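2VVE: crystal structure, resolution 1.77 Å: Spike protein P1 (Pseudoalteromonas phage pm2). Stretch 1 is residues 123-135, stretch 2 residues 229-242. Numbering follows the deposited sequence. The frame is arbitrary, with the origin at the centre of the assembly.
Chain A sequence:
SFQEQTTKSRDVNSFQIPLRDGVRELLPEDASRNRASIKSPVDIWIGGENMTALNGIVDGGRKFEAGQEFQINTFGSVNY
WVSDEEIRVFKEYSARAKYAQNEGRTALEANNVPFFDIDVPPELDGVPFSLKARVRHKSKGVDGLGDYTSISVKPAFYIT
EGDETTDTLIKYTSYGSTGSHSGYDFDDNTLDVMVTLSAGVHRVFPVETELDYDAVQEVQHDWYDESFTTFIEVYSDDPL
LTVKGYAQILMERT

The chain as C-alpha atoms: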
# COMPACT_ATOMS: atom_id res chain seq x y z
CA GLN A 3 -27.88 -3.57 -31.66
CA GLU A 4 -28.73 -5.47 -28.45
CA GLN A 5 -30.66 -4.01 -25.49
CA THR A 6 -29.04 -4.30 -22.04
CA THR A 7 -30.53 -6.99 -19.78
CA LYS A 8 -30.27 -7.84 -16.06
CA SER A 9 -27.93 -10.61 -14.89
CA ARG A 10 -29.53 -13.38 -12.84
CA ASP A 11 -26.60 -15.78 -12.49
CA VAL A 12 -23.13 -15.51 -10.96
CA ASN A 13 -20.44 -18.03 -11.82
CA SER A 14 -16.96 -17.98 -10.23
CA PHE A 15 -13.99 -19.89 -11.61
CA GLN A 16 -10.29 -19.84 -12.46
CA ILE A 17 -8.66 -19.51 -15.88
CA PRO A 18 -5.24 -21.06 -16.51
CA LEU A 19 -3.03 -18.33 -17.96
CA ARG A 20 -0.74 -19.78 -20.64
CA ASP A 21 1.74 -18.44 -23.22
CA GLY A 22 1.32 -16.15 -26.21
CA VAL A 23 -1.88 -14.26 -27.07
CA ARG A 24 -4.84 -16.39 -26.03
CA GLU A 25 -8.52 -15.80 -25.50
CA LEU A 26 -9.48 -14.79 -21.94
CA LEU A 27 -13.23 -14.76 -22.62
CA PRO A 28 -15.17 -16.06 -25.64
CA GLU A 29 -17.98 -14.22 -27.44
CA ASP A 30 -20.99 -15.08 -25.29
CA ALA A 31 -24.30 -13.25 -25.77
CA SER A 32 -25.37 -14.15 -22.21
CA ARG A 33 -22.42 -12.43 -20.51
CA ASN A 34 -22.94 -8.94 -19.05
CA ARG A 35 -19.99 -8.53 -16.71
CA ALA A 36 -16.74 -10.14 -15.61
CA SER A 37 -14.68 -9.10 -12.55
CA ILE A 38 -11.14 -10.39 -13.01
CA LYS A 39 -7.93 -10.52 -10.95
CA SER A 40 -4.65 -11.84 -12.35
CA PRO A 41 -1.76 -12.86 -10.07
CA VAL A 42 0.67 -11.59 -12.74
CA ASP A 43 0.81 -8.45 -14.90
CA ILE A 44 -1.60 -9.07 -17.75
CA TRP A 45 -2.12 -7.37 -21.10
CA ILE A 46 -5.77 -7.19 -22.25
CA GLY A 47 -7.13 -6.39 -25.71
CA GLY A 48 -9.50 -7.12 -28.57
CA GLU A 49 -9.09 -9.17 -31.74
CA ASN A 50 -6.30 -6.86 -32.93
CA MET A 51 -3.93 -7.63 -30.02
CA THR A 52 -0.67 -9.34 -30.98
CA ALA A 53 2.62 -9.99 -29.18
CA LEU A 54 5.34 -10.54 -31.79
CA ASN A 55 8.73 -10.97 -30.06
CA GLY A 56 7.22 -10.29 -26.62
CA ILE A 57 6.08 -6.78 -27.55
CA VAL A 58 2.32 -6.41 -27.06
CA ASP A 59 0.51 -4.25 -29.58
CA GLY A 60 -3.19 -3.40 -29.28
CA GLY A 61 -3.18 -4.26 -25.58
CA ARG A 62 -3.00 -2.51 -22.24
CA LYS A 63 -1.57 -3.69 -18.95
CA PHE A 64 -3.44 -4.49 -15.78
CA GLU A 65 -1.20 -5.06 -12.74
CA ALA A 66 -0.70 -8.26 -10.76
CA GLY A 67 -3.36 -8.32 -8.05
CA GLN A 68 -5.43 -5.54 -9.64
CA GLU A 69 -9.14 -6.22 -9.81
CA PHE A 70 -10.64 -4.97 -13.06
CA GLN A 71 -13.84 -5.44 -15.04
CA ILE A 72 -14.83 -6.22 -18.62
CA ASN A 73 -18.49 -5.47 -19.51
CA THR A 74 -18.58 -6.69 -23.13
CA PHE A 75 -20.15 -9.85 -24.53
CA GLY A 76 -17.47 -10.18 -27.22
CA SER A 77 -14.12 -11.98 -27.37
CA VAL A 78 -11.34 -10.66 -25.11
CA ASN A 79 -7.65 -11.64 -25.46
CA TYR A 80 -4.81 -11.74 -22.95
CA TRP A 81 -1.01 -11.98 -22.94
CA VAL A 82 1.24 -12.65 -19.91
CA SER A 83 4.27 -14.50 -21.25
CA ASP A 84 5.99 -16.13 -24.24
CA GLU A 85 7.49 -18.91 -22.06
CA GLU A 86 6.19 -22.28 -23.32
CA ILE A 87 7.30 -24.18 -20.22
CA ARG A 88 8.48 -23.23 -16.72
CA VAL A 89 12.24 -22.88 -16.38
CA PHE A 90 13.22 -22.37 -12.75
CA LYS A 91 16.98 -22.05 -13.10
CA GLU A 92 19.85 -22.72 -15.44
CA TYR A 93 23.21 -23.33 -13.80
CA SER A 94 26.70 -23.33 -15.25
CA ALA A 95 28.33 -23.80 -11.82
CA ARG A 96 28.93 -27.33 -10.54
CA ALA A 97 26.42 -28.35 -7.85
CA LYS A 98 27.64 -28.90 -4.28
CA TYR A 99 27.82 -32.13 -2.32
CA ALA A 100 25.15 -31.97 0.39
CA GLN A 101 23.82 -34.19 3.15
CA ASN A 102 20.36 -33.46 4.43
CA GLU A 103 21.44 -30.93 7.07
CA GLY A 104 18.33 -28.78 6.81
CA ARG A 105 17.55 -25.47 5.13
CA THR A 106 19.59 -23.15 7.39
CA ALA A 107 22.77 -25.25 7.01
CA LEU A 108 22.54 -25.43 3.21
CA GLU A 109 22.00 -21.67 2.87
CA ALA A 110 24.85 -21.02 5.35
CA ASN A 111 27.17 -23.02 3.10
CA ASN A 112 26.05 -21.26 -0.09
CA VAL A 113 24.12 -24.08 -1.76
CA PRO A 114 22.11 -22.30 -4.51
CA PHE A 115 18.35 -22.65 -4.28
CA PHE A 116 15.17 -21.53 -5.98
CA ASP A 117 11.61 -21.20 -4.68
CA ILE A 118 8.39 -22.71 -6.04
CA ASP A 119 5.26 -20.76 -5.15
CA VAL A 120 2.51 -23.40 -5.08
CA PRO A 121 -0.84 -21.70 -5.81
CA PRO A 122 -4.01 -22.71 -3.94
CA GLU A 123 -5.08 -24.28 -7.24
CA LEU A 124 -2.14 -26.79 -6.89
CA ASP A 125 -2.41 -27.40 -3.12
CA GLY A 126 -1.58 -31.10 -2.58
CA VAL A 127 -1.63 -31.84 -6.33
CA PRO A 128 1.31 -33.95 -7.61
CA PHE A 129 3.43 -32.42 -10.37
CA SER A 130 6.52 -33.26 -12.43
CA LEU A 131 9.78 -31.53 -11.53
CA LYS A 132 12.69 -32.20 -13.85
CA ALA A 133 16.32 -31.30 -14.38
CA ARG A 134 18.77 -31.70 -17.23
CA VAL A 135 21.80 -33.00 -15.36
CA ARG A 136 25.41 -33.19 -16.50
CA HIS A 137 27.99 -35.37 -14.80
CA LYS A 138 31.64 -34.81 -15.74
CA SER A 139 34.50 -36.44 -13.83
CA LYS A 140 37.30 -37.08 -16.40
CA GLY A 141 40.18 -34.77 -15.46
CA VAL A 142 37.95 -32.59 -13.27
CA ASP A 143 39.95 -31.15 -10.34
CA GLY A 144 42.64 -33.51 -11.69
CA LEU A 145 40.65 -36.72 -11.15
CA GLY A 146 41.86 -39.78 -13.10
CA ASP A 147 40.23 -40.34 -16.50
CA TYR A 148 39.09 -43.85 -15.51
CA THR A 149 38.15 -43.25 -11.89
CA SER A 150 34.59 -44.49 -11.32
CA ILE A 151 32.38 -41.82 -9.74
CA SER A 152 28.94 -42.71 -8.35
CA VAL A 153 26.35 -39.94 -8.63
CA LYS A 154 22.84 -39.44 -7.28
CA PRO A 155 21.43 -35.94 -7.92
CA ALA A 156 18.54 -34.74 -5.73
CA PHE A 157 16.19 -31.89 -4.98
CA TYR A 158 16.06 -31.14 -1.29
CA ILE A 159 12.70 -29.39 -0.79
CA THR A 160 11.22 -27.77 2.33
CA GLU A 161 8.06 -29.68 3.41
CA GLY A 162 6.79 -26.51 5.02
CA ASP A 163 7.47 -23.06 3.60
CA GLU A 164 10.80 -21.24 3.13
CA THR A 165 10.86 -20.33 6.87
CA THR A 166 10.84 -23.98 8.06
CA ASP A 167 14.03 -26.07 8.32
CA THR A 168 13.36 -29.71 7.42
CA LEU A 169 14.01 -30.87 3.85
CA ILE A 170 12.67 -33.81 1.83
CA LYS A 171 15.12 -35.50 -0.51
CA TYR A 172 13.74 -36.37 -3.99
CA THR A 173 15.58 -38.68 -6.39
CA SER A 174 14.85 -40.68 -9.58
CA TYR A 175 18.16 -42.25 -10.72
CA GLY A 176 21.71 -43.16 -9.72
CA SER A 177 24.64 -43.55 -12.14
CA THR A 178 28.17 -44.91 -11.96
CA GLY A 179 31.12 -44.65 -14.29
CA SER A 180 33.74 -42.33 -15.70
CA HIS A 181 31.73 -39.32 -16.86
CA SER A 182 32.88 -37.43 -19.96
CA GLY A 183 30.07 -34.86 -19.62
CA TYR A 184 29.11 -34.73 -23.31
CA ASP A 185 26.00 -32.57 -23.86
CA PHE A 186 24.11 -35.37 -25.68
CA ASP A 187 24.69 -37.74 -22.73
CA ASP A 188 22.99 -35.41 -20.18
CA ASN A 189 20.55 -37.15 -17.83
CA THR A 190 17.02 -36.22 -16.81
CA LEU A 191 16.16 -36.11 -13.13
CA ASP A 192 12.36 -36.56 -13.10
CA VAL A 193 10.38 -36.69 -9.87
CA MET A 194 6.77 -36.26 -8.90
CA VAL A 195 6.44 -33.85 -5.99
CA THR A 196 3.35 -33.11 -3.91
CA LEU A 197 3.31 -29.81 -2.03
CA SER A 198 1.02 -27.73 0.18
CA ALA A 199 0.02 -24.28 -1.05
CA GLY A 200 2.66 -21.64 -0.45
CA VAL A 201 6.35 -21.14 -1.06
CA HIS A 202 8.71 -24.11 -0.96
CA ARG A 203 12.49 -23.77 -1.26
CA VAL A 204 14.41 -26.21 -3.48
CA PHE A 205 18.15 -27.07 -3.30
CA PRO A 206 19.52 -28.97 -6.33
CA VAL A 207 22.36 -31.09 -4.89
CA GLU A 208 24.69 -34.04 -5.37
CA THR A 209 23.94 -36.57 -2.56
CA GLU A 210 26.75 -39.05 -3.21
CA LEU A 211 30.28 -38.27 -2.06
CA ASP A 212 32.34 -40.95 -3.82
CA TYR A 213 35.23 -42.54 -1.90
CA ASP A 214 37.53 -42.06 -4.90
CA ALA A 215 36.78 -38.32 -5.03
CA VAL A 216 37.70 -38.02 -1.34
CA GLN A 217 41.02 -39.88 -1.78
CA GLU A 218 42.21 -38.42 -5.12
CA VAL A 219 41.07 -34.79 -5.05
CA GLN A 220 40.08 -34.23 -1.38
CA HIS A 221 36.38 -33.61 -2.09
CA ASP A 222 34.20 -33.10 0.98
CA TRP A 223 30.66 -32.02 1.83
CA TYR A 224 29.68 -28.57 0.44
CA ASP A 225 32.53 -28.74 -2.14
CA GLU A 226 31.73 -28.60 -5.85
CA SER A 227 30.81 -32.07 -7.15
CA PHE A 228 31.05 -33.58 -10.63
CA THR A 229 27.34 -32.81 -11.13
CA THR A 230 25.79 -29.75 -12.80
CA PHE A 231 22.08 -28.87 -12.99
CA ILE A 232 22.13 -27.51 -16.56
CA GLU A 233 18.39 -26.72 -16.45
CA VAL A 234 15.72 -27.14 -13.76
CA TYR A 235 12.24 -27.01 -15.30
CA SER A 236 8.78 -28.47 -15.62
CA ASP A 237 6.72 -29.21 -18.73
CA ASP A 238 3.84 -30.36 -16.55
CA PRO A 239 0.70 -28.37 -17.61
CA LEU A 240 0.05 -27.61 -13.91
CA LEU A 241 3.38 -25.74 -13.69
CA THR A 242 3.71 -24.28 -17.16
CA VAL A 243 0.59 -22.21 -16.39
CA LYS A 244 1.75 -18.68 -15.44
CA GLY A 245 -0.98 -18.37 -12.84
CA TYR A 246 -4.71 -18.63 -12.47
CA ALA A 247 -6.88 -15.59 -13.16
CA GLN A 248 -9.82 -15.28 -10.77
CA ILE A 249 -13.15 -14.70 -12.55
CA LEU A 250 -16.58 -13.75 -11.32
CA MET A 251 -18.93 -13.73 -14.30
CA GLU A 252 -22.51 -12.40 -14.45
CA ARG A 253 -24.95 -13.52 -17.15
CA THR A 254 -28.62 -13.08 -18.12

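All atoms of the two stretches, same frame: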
# COMPACT_ATOMS: atom_id res chain seq x y z
N GLU A 123 -4.60 -23.40 -6.19
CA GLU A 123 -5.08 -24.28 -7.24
C GLU A 123 -4.26 -25.59 -7.39
O GLU A 123 -4.73 -26.56 -7.98
CB GLU A 123 -5.19 -23.50 -8.56
CG GLU A 123 -6.30 -22.40 -8.60
CD GLU A 123 -5.95 -21.07 -7.87
OE1 GLU A 123 -4.76 -20.67 -7.81
OE2 GLU A 123 -6.90 -20.40 -7.37
N LEU A 124 -3.04 -25.61 -6.83
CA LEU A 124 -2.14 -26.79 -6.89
C LEU A 124 -1.86 -27.40 -5.50
O LEU A 124 -1.00 -28.30 -5.36
CB LEU A 124 -0.82 -26.40 -7.58
CG LEU A 124 0.29 -27.43 -7.87
CD1 LEU A 124 -0.05 -28.32 -9.06
CD2 LEU A 124 1.64 -26.74 -8.09
N ASP A 125 -2.57 -26.92 -4.49
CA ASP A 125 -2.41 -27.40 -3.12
C ASP A 125 -2.63 -28.91 -3.04
O ASP A 125 -3.75 -29.40 -3.26
CB ASP A 125 -3.38 -26.67 -2.19
CG ASP A 125 -3.23 -27.09 -0.74
OD1 ASP A 125 -2.28 -27.84 -0.41
OD2 ASP A 125 -4.08 -26.66 0.08
N GLY A 126 -1.56 -29.64 -2.72
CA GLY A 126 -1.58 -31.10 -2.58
C GLY A 126 -1.80 -31.85 -3.88
O GLY A 126 -2.25 -33.00 -3.87
N VAL A 127 -1.50 -31.21 -5.01
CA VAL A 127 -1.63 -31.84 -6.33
C VAL A 127 -0.24 -32.23 -6.85
O VAL A 127 0.63 -31.37 -6.98
CB VAL A 127 -2.34 -30.90 -7.35
CG1 VAL A 127 -2.36 -31.54 -8.74
CG2 VAL A 127 -3.76 -30.54 -6.90
N PRO A 128 -0.02 -33.53 -7.13
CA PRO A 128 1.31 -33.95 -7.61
C PRO A 128 1.67 -33.35 -8.96
O PRO A 128 0.80 -33.20 -9.84
CB PRO A 128 1.19 -35.48 -7.72
CG PRO A 128 -0.05 -35.85 -6.90
CD PRO A 128 -0.96 -34.66 -7.02
N PHE A 129 2.94 -33.00 -9.12
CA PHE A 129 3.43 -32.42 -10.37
C PHE A 129 4.84 -32.88 -10.68
O PHE A 129 5.59 -33.27 -9.79
CB PHE A 129 3.36 -30.89 -10.32
CG PHE A 129 4.29 -30.27 -9.30
CD1 PHE A 129 5.59 -29.91 -9.66
CD2 PHE A 129 3.86 -30.05 -7.99
CE1 PHE A 129 6.46 -29.33 -8.73
CE2 PHE A 129 4.72 -29.47 -7.05
CZ PHE A 129 6.02 -29.11 -7.42
N SER A 130 5.18 -32.86 -11.97
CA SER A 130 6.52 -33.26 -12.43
C SER A 130 7.53 -32.13 -12.28
O SER A 130 7.33 -31.03 -12.79
CB SER A 130 6.46 -33.70 -13.90
OG SER A 130 7.76 -33.97 -14.40
N LEU A 131 8.63 -32.43 -11.59
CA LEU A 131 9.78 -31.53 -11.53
C LEU A 131 10.99 -32.24 -12.12
O LEU A 131 11.35 -33.34 -11.70
CB LEU A 131 10.06 -31.10 -10.08
CG LEU A 131 11.14 -30.04 -9.80
CD1 LEU A 131 10.83 -28.72 -10.50
CD2 LEU A 131 11.27 -29.81 -8.30
N LYS A 132 11.61 -31.59 -13.10
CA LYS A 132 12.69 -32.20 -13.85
C LYS A 132 13.96 -31.37 -13.83
O LYS A 132 13.92 -30.16 -13.57
CB LYS A 132 12.27 -32.41 -15.30
CG LYS A 132 11.18 -33.45 -15.51
CD LYS A 132 10.81 -33.49 -16.99
CE LYS A 132 9.63 -34.42 -17.27
NZ LYS A 132 9.17 -34.30 -18.69
N ALA A 133 15.09 -32.02 -14.10
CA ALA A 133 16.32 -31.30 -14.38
C ALA A 133 17.12 -32.01 -15.45
O ALA A 133 17.16 -33.25 -15.49
CB ALA A 133 17.16 -31.13 -13.12
N ARG A 134 17.77 -31.22 -16.30
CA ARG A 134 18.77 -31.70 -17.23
C ARG A 134 20.10 -31.67 -16.47
O ARG A 134 20.56 -30.61 -16.01
CB ARG A 134 18.80 -30.81 -18.49
CG ARG A 134 19.93 -31.13 -19.47
CD ARG A 134 19.91 -30.22 -20.68
NE ARG A 134 20.92 -30.64 -21.65
CZ ARG A 134 20.99 -30.21 -22.90
NH1 ARG A 134 21.95 -30.67 -23.70
NH2 ARG A 134 20.11 -29.33 -23.37
N VAL A 135 20.69 -32.84 -16.29
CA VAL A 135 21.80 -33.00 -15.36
C VAL A 135 23.04 -33.51 -16.08
O VAL A 135 22.98 -34.48 -16.84
CB VAL A 135 21.41 -33.95 -14.16
CG1 VAL A 135 22.56 -34.11 -13.22
CG2 VAL A 135 20.22 -33.40 -13.40
N THR A 229 28.72 -32.87 -10.64
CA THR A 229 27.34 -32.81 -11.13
C THR A 229 26.92 -31.37 -11.33
O THR A 229 27.14 -30.54 -10.45
CB THR A 229 26.39 -33.51 -10.11
OG1 THR A 229 26.74 -34.90 -10.05
CG2 THR A 229 24.91 -33.36 -10.51
N THR A 230 26.32 -31.08 -12.49
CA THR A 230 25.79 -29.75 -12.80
C THR A 230 24.33 -29.81 -13.23
O THR A 230 23.95 -30.59 -14.12
CB THR A 230 26.63 -29.04 -13.91
OG1 THR A 230 28.00 -28.98 -13.52
CG2 THR A 230 26.10 -27.62 -14.19
N PHE A 231 23.50 -28.98 -12.60
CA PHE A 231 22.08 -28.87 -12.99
C PHE A 231 21.92 -27.87 -14.13
O PHE A 231 21.58 -26.70 -13.93
CB PHE A 231 21.19 -28.51 -11.79
CG PHE A 231 21.07 -29.61 -10.78
CD1 PHE A 231 19.96 -30.44 -10.77
CD2 PHE A 231 22.07 -29.82 -9.84
CE1 PHE A 231 19.85 -31.49 -9.84
CE2 PHE A 231 21.98 -30.85 -8.90
CZ PHE A 231 20.87 -31.68 -8.90
N ILE A 232 22.19 -28.34 -15.35
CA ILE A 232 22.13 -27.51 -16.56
C ILE A 232 20.83 -26.69 -16.67
O ILE A 232 20.85 -25.48 -16.94
CB ILE A 232 22.35 -28.39 -17.82
CG1 ILE A 232 23.75 -29.05 -17.78
CG2 ILE A 232 22.13 -27.60 -19.10
CD1 ILE A 232 24.91 -28.04 -17.80
N GLU A 233 19.70 -27.36 -16.42
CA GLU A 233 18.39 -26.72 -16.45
C GLU A 233 17.47 -27.41 -15.45
O GLU A 233 17.43 -28.62 -15.38
CB GLU A 233 17.81 -26.83 -17.86
CG GLU A 233 16.56 -26.00 -18.10
CD GLU A 233 15.83 -26.39 -19.39
OE1 GLU A 233 16.29 -27.33 -20.09
OE2 GLU A 233 14.80 -25.75 -19.68
N VAL A 234 16.78 -26.62 -14.63
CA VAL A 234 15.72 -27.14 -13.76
C VAL A 234 14.40 -26.55 -14.27
O VAL A 234 14.26 -25.32 -14.38
CB VAL A 234 15.94 -26.78 -12.27
CG1 VAL A 234 14.83 -27.41 -11.40
CG2 VAL A 234 17.35 -27.24 -11.80
N TYR A 235 13.45 -27.42 -14.56
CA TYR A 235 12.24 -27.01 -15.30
C TYR A 235 11.07 -27.94 -15.04
O TYR A 235 11.21 -28.97 -14.38
CB TYR A 235 12.55 -26.97 -16.81
CG TYR A 235 12.84 -28.33 -17.41
CD1 TYR A 235 11.82 -29.07 -18.04
CD2 TYR A 235 14.11 -28.89 -17.34
CE1 TYR A 235 12.07 -30.32 -18.58
CE2 TYR A 235 14.37 -30.16 -17.88
CZ TYR A 235 13.34 -30.86 -18.50
OH TYR A 235 13.59 -32.11 -19.02
N SER A 236 9.92 -27.57 -15.59
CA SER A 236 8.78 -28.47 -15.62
C SER A 236 8.03 -28.23 -16.93
O SER A 236 7.84 -27.08 -17.32
CB SER A 236 7.86 -28.21 -14.43
OG SER A 236 6.72 -29.05 -14.48
N ASP A 237 7.64 -29.31 -17.59
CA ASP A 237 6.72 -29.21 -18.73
C ASP A 237 5.35 -29.76 -18.37
O ASP A 237 4.50 -29.97 -19.24
CB ASP A 237 7.29 -29.85 -20.00
CG ASP A 237 7.95 -31.18 -19.74
OD1 ASP A 237 7.57 -31.89 -18.79
OD2 ASP A 237 8.87 -31.52 -20.51
N ASP A 238 5.14 -29.98 -17.08
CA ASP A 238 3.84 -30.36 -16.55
C ASP A 238 2.86 -29.18 -16.72
O ASP A 238 3.13 -28.08 -16.23
CB ASP A 238 3.98 -30.68 -15.06
CG ASP A 238 2.73 -31.33 -14.48
OD1 ASP A 238 1.60 -30.90 -14.80
OD2 ASP A 238 2.87 -32.27 -13.68
N PRO A 239 1.70 -29.43 -17.38
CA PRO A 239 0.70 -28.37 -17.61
C PRO A 239 0.26 -27.62 -16.34
O PRO A 239 -0.18 -26.47 -16.41
CB PRO A 239 -0.49 -29.13 -18.21
CG PRO A 239 0.10 -30.37 -18.79
CD PRO A 239 1.29 -30.72 -17.96
N LEU A 240 0.37 -28.27 -15.18
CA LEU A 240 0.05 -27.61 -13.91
C LEU A 240 1.08 -26.56 -13.51
O LEU A 240 0.80 -25.70 -12.67
CB LEU A 240 -0.06 -28.64 -12.79
CG LEU A 240 -1.13 -29.73 -12.89
CD1 LEU A 240 -0.74 -30.91 -12.00
CD2 LEU A 240 -2.51 -29.17 -12.52
N LEU A 241 2.29 -26.64 -14.06
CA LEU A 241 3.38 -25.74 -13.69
C LEU A 241 3.74 -24.77 -14.79
O LEU A 241 4.30 -23.71 -14.53
CB LEU A 241 4.62 -26.53 -13.27
CG LEU A 241 4.76 -26.92 -11.79
CD1 LEU A 241 5.14 -25.72 -10.94
CD2 LEU A 241 3.48 -27.54 -11.27
N THR A 242 3.42 -25.14 -16.03
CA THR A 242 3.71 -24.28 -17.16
C THR A 242 2.73 -23.11 -17.21
O THR A 242 3.03 -22.09 -17.81
CB THR A 242 3.72 -25.03 -18.50
OG1 THR A 242 2.42 -25.57 -18.78
CG2 THR A 242 4.74 -26.16 -18.46
O HOH W 1 0.96 -33.90 -12.73
O HOH W 2 7.93 -31.75 -16.18
O HOH W 3 18.62 -27.15 -21.51

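Residues 123-135 and 229-242 pack together through an antiparallel pair of strands and, beyond its end, an apolar cluster, burying 938 Å² in all. At the start of stretch 1, Leu124 points toward the other stretch and meets two leucines, with its CD1 3.7 Å from Leu240 CB and its CD2 3.8 Å from Leu241 CD2. Leu124 also opens a type II turn that closes at Val127, and the positive phi of Gly126 suits this turn. Val127 CG1 then lies 3.7 Å from Leu240 CD1. A water bridges the two stretches next, donating to both Pro128 O and Asp238 OD2. Phe129 extends the apolar cluster, its CG 3.5 Å from Leu241 CD2.

At Ser130 the contact becomes directly hydrogen-bonded. Ser130 N donates to Asp238 OD2 (2.9 Å), while Asp238 OD1 caps the following helix by accepting from Leu240 N (2.9 Å); one carboxylate thus ties the strand to the helix start. Ser130 O accepts from Ser236 OG at 2.7 Å, a side chain standing in for a backbone donor. Leu131 extends its CD1 to 3.9 Å from Tyr235 O.

Regular pairing is clearest at Lys132, where Lys132 N donates to Tyr235 O (2.9 Å) and Tyr235 N to Lys132 O (3.0 Å). Lys132 CB sits over the face of the Tyr235 ring, 4.0 Å from its centroid, and the extended chain carries NZ to a salt bridge with Asp237 OD1 (2.9 Å). Ala133 faces Val234 in a non-hydrogen-bonded pair; Ala133 CB lies 3.7 Å from Phe231 CD1, at the ring edge. Arg134 N donates to Glu233 O at 2.8 Å, but the return bond from Glu233 N to Arg134 O is weak at 3.4 Å. A water also links Arg134 NH2 to Glu233 OE1. Finally, Val135 CG1 packs 3.7 Å from Thr229 CG2.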